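Local coordinates for DUF1902 domain-containing protein (Thermus thermophilus, PDB 1WV8), which is of unknown function but forms a two-chain assembly and belongs to a family grouped with the MetJ/Arc-type repressor clan, at residues T3-Q7 and A19-V24; L37-A42 and E61-E65. One frame throughout, in Å; residues are numbered along the deposited sequence.

Interaction 1: T3-Q7 and A19-V24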
loop_
_atom_site.group_PDB
_atom_site.type_symbol
_atom_site.label_atom_id
_atom_site.label_comp_id
_atom_site.label_asym_id
_atom_site.label_seq_id
_atom_site.Cartn_x
_atom_site.Cartn_y
_atom_site.Cartn_z
ATOM N N THR A 3 -13.261 -4.706 -3.001
ATOM C CA THR A 3 -11.957 -4.102 -2.762
ATOM C C THR A 3 -11.509 -3.312 -3.983
ATOM O O THR A 3 -11.426 -3.855 -5.082
ATOM C CB THR A 3 -10.898 -5.167 -2.481
ATOM O OG1 THR A 3 -11.202 -5.826 -1.248
ATOM C CG2 THR A 3 -9.510 -4.533 -2.395
ATOM N N LEU A 4 -11.247 -2.026 -3.782
ATOM C CA LEU A 4 -10.794 -1.156 -4.862
ATOM C C LEU A 4 -9.292 -0.956 -4.717
ATOM O O LEU A 4 -8.827 -0.335 -3.758
ATOM C CB LEU A 4 -11.489 0.201 -4.788
ATOM C CG LEU A 4 -13.007 0.248 -4.946
ATOM C CD1 LEU A 4 -13.542 1.625 -4.625
ATOM C CD2 LEU A 4 -13.350 -0.152 -6.365
ATOM N N LYS A 5 -8.542 -1.490 -5.669
ATOM C CA LYS A 5 -7.099 -1.377 -5.648
ATOM C C LYS A 5 -6.663 -0.051 -6.256
ATOM O O LYS A 5 -7.053 0.290 -7.371
ATOM C CB LYS A 5 -6.488 -2.549 -6.415
ATOM C CG LYS A 5 -6.892 -3.907 -5.855
ATOM C CD LYS A 5 -6.233 -5.042 -6.623
ATOM C CE LYS A 5 -6.688 -6.397 -6.107
ATOM N NZ LYS A 5 -6.048 -7.524 -6.850
ATOM N N VAL A 6 -5.863 0.695 -5.503
ATOM C CA VAL A 6 -5.338 1.984 -5.943
ATOM C C VAL A 6 -3.823 1.979 -5.772
ATOM O O VAL A 6 -3.308 1.681 -4.682
ATOM C CB VAL A 6 -5.914 3.141 -5.103
ATOM C CG1 VAL A 6 -5.291 4.480 -5.527
ATOM C CG2 VAL A 6 -7.423 3.181 -5.264
ATOM N N GLN A 7 -3.100 2.299 -6.841
ATOM C CA GLN A 7 -1.651 2.333 -6.746
ATOM C C GLN A 7 -1.149 3.726 -6.408
ATOM O O GLN A 7 -1.676 4.730 -6.895
ATOM C CB GLN A 7 -0.991 1.875 -8.041
ATOM C CG GLN A 7 -1.155 0.412 -8.366
ATOM C CD GLN A 7 -2.469 0.118 -9.047
ATOM O OE1 GLN A 7 -2.805 0.742 -10.046
ATOM N NE2 GLN A 7 -3.217 -0.846 -8.515
ATOM N N ALA A 19 -1.805 8.929 -7.123
ATOM C CA ALA A 19 -2.776 7.844 -7.156
ATOM C C ALA A 19 -3.142 7.421 -8.573
ATOM O O ALA A 19 -3.302 8.250 -9.468
ATOM C CB ALA A 19 -4.020 8.255 -6.397
ATOM N N GLU A 20 -3.282 6.117 -8.760
ATOM C CA GLU A 20 -3.646 5.552 -10.050
ATOM C C GLU A 20 -4.550 4.348 -9.810
ATOM O O GLU A 20 -4.218 3.473 -9.020
ATOM C CB GLU A 20 -2.384 5.107 -10.800
ATOM C CG GLU A 20 -2.636 4.411 -12.126
ATOM C CD GLU A 20 -3.432 5.273 -13.092
ATOM O OE1 GLU A 20 -3.416 6.516 -12.933
ATOM O OE2 GLU A 20 -4.071 4.703 -14.006
ATOM N N SER A 21 -5.688 4.285 -10.489
ATOM C CA SER A 21 -6.568 3.148 -10.285
ATOM C C SER A 21 -7.369 2.718 -11.500
ATOM O O SER A 21 -7.979 3.532 -12.176
ATOM C CB SER A 21 -7.539 3.430 -9.143
ATOM O OG SER A 21 -8.342 2.290 -8.889
ATOM N N ASP A 22 -7.377 1.416 -11.752
ATOM C CA ASP A 22 -8.121 0.847 -12.864
ATOM C C ASP A 22 -9.543 0.512 -12.391
ATOM O O ASP A 22 -10.430 0.239 -13.205
ATOM C CB ASP A 22 -7.428 -0.423 -13.363
ATOM C CG ASP A 22 -7.876 -0.825 -14.751
ATOM O OD1 ASP A 22 -7.614 -0.057 -15.702
ATOM O OD2 ASP A 22 -8.491 -1.903 -14.893
ATOM N N ASP A 23 -9.753 0.534 -11.075
ATOM C CA ASP A 23 -11.064 0.240 -10.496
ATOM C C ASP A 23 -11.852 1.517 -10.187
ATOM O O ASP A 23 -13.067 1.475 -10.026
ATOM C CB ASP A 23 -10.927 -0.586 -9.199
ATOM C CG ASP A 23 -10.329 -1.973 -9.429
ATOM O OD1 ASP A 23 -10.581 -2.571 -10.493
ATOM O OD2 ASP A 23 -9.620 -2.480 -8.530
ATOM N N VAL A 24 -11.160 2.649 -10.107
ATOM C CA VAL A 24 -11.803 3.925 -9.801
ATOM C C VAL A 24 -11.673 4.912 -10.964
ATOM O O VAL A 24 -10.570 5.312 -11.332
ATOM C CB VAL A 24 -11.183 4.545 -8.533
ATOM C CG1 VAL A 24 -11.876 5.836 -8.190
ATOM C CG2 VAL A 24 -11.295 3.569 -7.380
HETATM O O HOH W 1 -6.403 -0.898 -9.916
#
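Ser21 OG is gripped on several sides: it donates to Lys5 O across the contact at 2.8 Å and accepts the backbone N-H groups of Asp23 and, weakly, Val24. The bond from Asp23 N, 3.1 Å to Ser21 OG, closes an ST turn. With OG anti to the backbone N of Ser21 (chi1 -176°), the hydroxyl reaches Lys5 O from 27° off the carbonyl plane. A water also donates to Lys5 O and accepts from Asp22 N, so this carbonyl is tied to the turn twice. From within the turn the Asp23 carboxylate takes the place of a ladder carbonyl: Lys5 N donates to the anti lone pair of Asp23 OD2 at 3.2 Å, while the ammonium of Lys5 lies too far off for a salt bridge. On the N-terminal side of Ser21 true ladder pairing is found: Gln7 and Glu20 form an antiparallel hydrogen-bonded pair, Gln7 N to Glu20 O 2.7 Å and Glu20 N to Gln7 O 2.8 Å, both in the carbonyl plane. The Gln7 chain bends at chi2 (83°), which brings OE1 to 3.2 Å from Glu20 O, a contact of two acceptors and not a bond, while NE2 bonds to Glu65 OE1. The other face is largely apolar. Val6 spreads its two methyls, CG1 against Ala19 CB at 4.1 Å and CG2 over the Ser21 hydroxymethyl, while Leu4 sets CD2 on Asp23 CB at 3.8 Å and CD1 against Val24 CG2. Side chains thus replace ladder bonds where the beta hairpin of strands 3-11 and 16-20 gives way to a turn. Helix 34-51 covers the apolar face through Leu37, Leu41, Val45 and Leu49, Leu70 of the second subunit touches Leu4, and strand 61-69 pairs along the other edge of strand 3-11.

Interaction 2: L37-A42 and E61-E65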
loop_
_atom_site.group_PDB
_atom_site.type_symbol
_atom_site.label_atom_id
_atom_site.label_comp_id
_atom_site.label_asym_id
_atom_site.label_seq_id
_atom_site.Cartn_x
_atom_site.Cartn_y
_atom_site.Cartn_z
ATOM N N LEU A 37 -2.212 10.920 1.244
ATOM C CA LEU A 37 -2.795 10.364 0.032
ATOM C C LEU A 37 -4.005 9.520 0.440
ATOM O O LEU A 37 -5.042 9.537 -0.232
ATOM C CB LEU A 37 -1.790 9.473 -0.689
ATOM C CG LEU A 37 -1.753 9.439 -2.225
ATOM C CD1 LEU A 37 -1.493 8.018 -2.619
ATOM C CD2 LEU A 37 -3.045 9.912 -2.866
ATOM N N LEU A 38 -3.867 8.775 1.538
ATOM C CA LEU A 38 -4.965 7.933 2.022
ATOM C C LEU A 38 -6.135 8.805 2.425
ATOM O O LEU A 38 -7.264 8.561 2.023
ATOM C CB LEU A 38 -4.538 7.099 3.229
ATOM C CG LEU A 38 -4.118 5.659 2.940
ATOM C CD1 LEU A 38 -3.541 5.027 4.191
ATOM C CD2 LEU A 38 -5.313 4.869 2.433
ATOM N N ALA A 39 -5.847 9.818 3.231
ATOM C CA ALA A 39 -6.872 10.746 3.682
ATOM C C ALA A 39 -7.637 11.288 2.474
ATOM O O ALA A 39 -8.866 11.164 2.395
ATOM C CB ALA A 39 -6.230 11.888 4.461
ATOM N N LYS A 40 -6.911 11.873 1.522
ATOM C CA LYS A 40 -7.554 12.431 0.336
ATOM C C LYS A 40 -8.404 11.392 -0.400
ATOM O O LYS A 40 -9.530 11.683 -0.805
ATOM C CB LYS A 40 -6.502 13.027 -0.602
ATOM C CG LYS A 40 -5.706 14.160 0.025
ATOM C CD LYS A 40 -4.783 14.838 -0.975
ATOM C CE LYS A 40 -4.127 16.069 -0.356
ATOM N NZ LYS A 40 -3.296 16.837 -1.326
ATOM N N LEU A 41 -7.879 10.179 -0.553
ATOM C CA LEU A 41 -8.600 9.115 -1.247
ATOM C C LEU A 41 -9.933 8.755 -0.588
ATOM O O LEU A 41 -10.930 8.519 -1.269
ATOM C CB LEU A 41 -7.715 7.865 -1.345
ATOM C CG LEU A 41 -6.818 7.718 -2.586
ATOM C CD1 LEU A 41 -6.346 9.068 -3.035
ATOM C CD2 LEU A 41 -5.627 6.810 -2.278
ATOM N N ALA A 42 -9.935 8.714 0.738
ATOM C CA ALA A 42 -11.128 8.372 1.504
ATOM C C ALA A 42 -12.302 9.263 1.135
ATOM O O ALA A 42 -13.453 8.829 1.149
ATOM C CB ALA A 42 -10.837 8.490 2.991
ATOM N N GLU A 61 -13.949 -1.482 0.499
ATOM C CA GLU A 61 -12.707 -1.084 1.155
ATOM C C GLU A 61 -11.679 -0.654 0.109
ATOM O O GLU A 61 -11.620 -1.200 -1.001
ATOM C CB GLU A 61 -12.137 -2.232 1.983
ATOM C CG GLU A 61 -11.932 -3.519 1.200
ATOM C CD GLU A 61 -11.038 -4.516 1.923
ATOM O OE1 GLU A 61 -11.293 -4.802 3.113
ATOM O OE2 GLU A 61 -10.084 -5.024 1.294
ATOM N N LEU A 62 -10.873 0.326 0.482
ATOM C CA LEU A 62 -9.828 0.862 -0.384
ATOM C C LEU A 62 -8.460 0.242 -0.057
ATOM O O LEU A 62 -8.003 0.325 1.083
ATOM C CB LEU A 62 -9.764 2.379 -0.186
ATOM C CG LEU A 62 -8.725 3.192 -0.952
ATOM C CD1 LEU A 62 -9.127 3.271 -2.409
ATOM C CD2 LEU A 62 -8.637 4.587 -0.351
ATOM N N ARG A 63 -7.814 -0.390 -1.042
ATOM C CA ARG A 63 -6.485 -0.976 -0.823
ATOM C C ARG A 63 -5.408 -0.139 -1.539
ATOM O O ARG A 63 -5.240 -0.223 -2.760
ATOM C CB ARG A 63 -6.424 -2.423 -1.331
ATOM C CG ARG A 63 -5.093 -3.122 -1.021
ATOM C CD ARG A 63 -5.040 -4.550 -1.561
ATOM N NE ARG A 63 -6.080 -5.416 -1.004
ATOM C CZ ARG A 63 -6.253 -6.691 -1.347
ATOM N NH1 ARG A 63 -5.452 -7.250 -2.245
ATOM N NH2 ARG A 63 -7.231 -7.406 -0.805
ATOM N N LEU A 64 -4.698 0.690 -0.780
ATOM C CA LEU A 64 -3.633 1.518 -1.341
ATOM C C LEU A 64 -2.364 0.680 -1.418
ATOM O O LEU A 64 -1.881 0.177 -0.401
ATOM C CB LEU A 64 -3.374 2.729 -0.464
ATOM C CG LEU A 64 -3.057 4.072 -1.140
ATOM C CD1 LEU A 64 -2.129 4.852 -0.228
ATOM C CD2 LEU A 64 -2.417 3.878 -2.504
ATOM N N GLU A 65 -1.827 0.538 -2.627
ATOM C CA GLU A 65 -0.630 -0.263 -2.855
ATOM C C GLU A 65 0.578 0.572 -3.279
ATOM O O GLU A 65 0.471 1.450 -4.132
ATOM C CB GLU A 65 -0.922 -1.313 -3.929
ATOM C CG GLU A 65 -2.110 -2.218 -3.587
ATOM C CD GLU A 65 -2.615 -3.004 -4.787
ATOM O OE1 GLU A 65 -2.942 -2.363 -5.811
ATOM O OE2 GLU A 65 -2.691 -4.254 -4.704
#
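Leu41 and Leu62 make the tightest point between helix 37-42 and strand 61-65, with Leu41 CB 3.5 Å from Leu62 CD2. Leu62 holds CG anti to its backbone N (chi1 178°), which extends the branch from the strand toward the helix. Leu64, two residues on and on the same face, brings its CD1 to Leu38 CG at 3.8 Å and Leu37 CD1 at 4.0 Å, and Leu41 CD2 rests on Leu64 CG at 3.9 Å. Leu37 and Leu41, one helical turn apart, each cross Leu64 at about a right angle, and with Leu38 they meet its CG and CD1. The packing thins at Ala42, whose backbone N only just approaches Leu62 CD2, at 4.5 Å. Lys40 lies on the exposed side of the helix, its ammonium bonded to the Glu30 carbonyl, and Arg63 points away from the helix on the opposite face of the strand. Segment 37-42 runs roughly antiparallel to strand 61-65 (149° between their directions) over an apolar sheet face, which Val6 and Ala8 of strand 3-11 continue. Along its other edge strand 61-65 joins an antiparallel ladder with the second subunit, carrying the sheet across the interface.

How the interactions relate
From the N terminus, strand 3-11 turns back through strand 16-20, and interaction 1 closes this hairpin and the turn after it. The chain then passes through strand 30-31 into helix 34-51, and interaction 2 closes the second loop by bringing strand 61-69 beneath that helix. The two loops follow one another without nesting or crossing, yet they meet in space: strand 61-69 lies parallel to strand 3-11, with Glu65 N 2.8 Å from Val6 O, probably a hydrogen bond, and Val6 CG2 packs on Leu62 CD1. Interaction 1 therefore joins the hairpin strands within the sheet, while interaction 2 fixes the helix upon it.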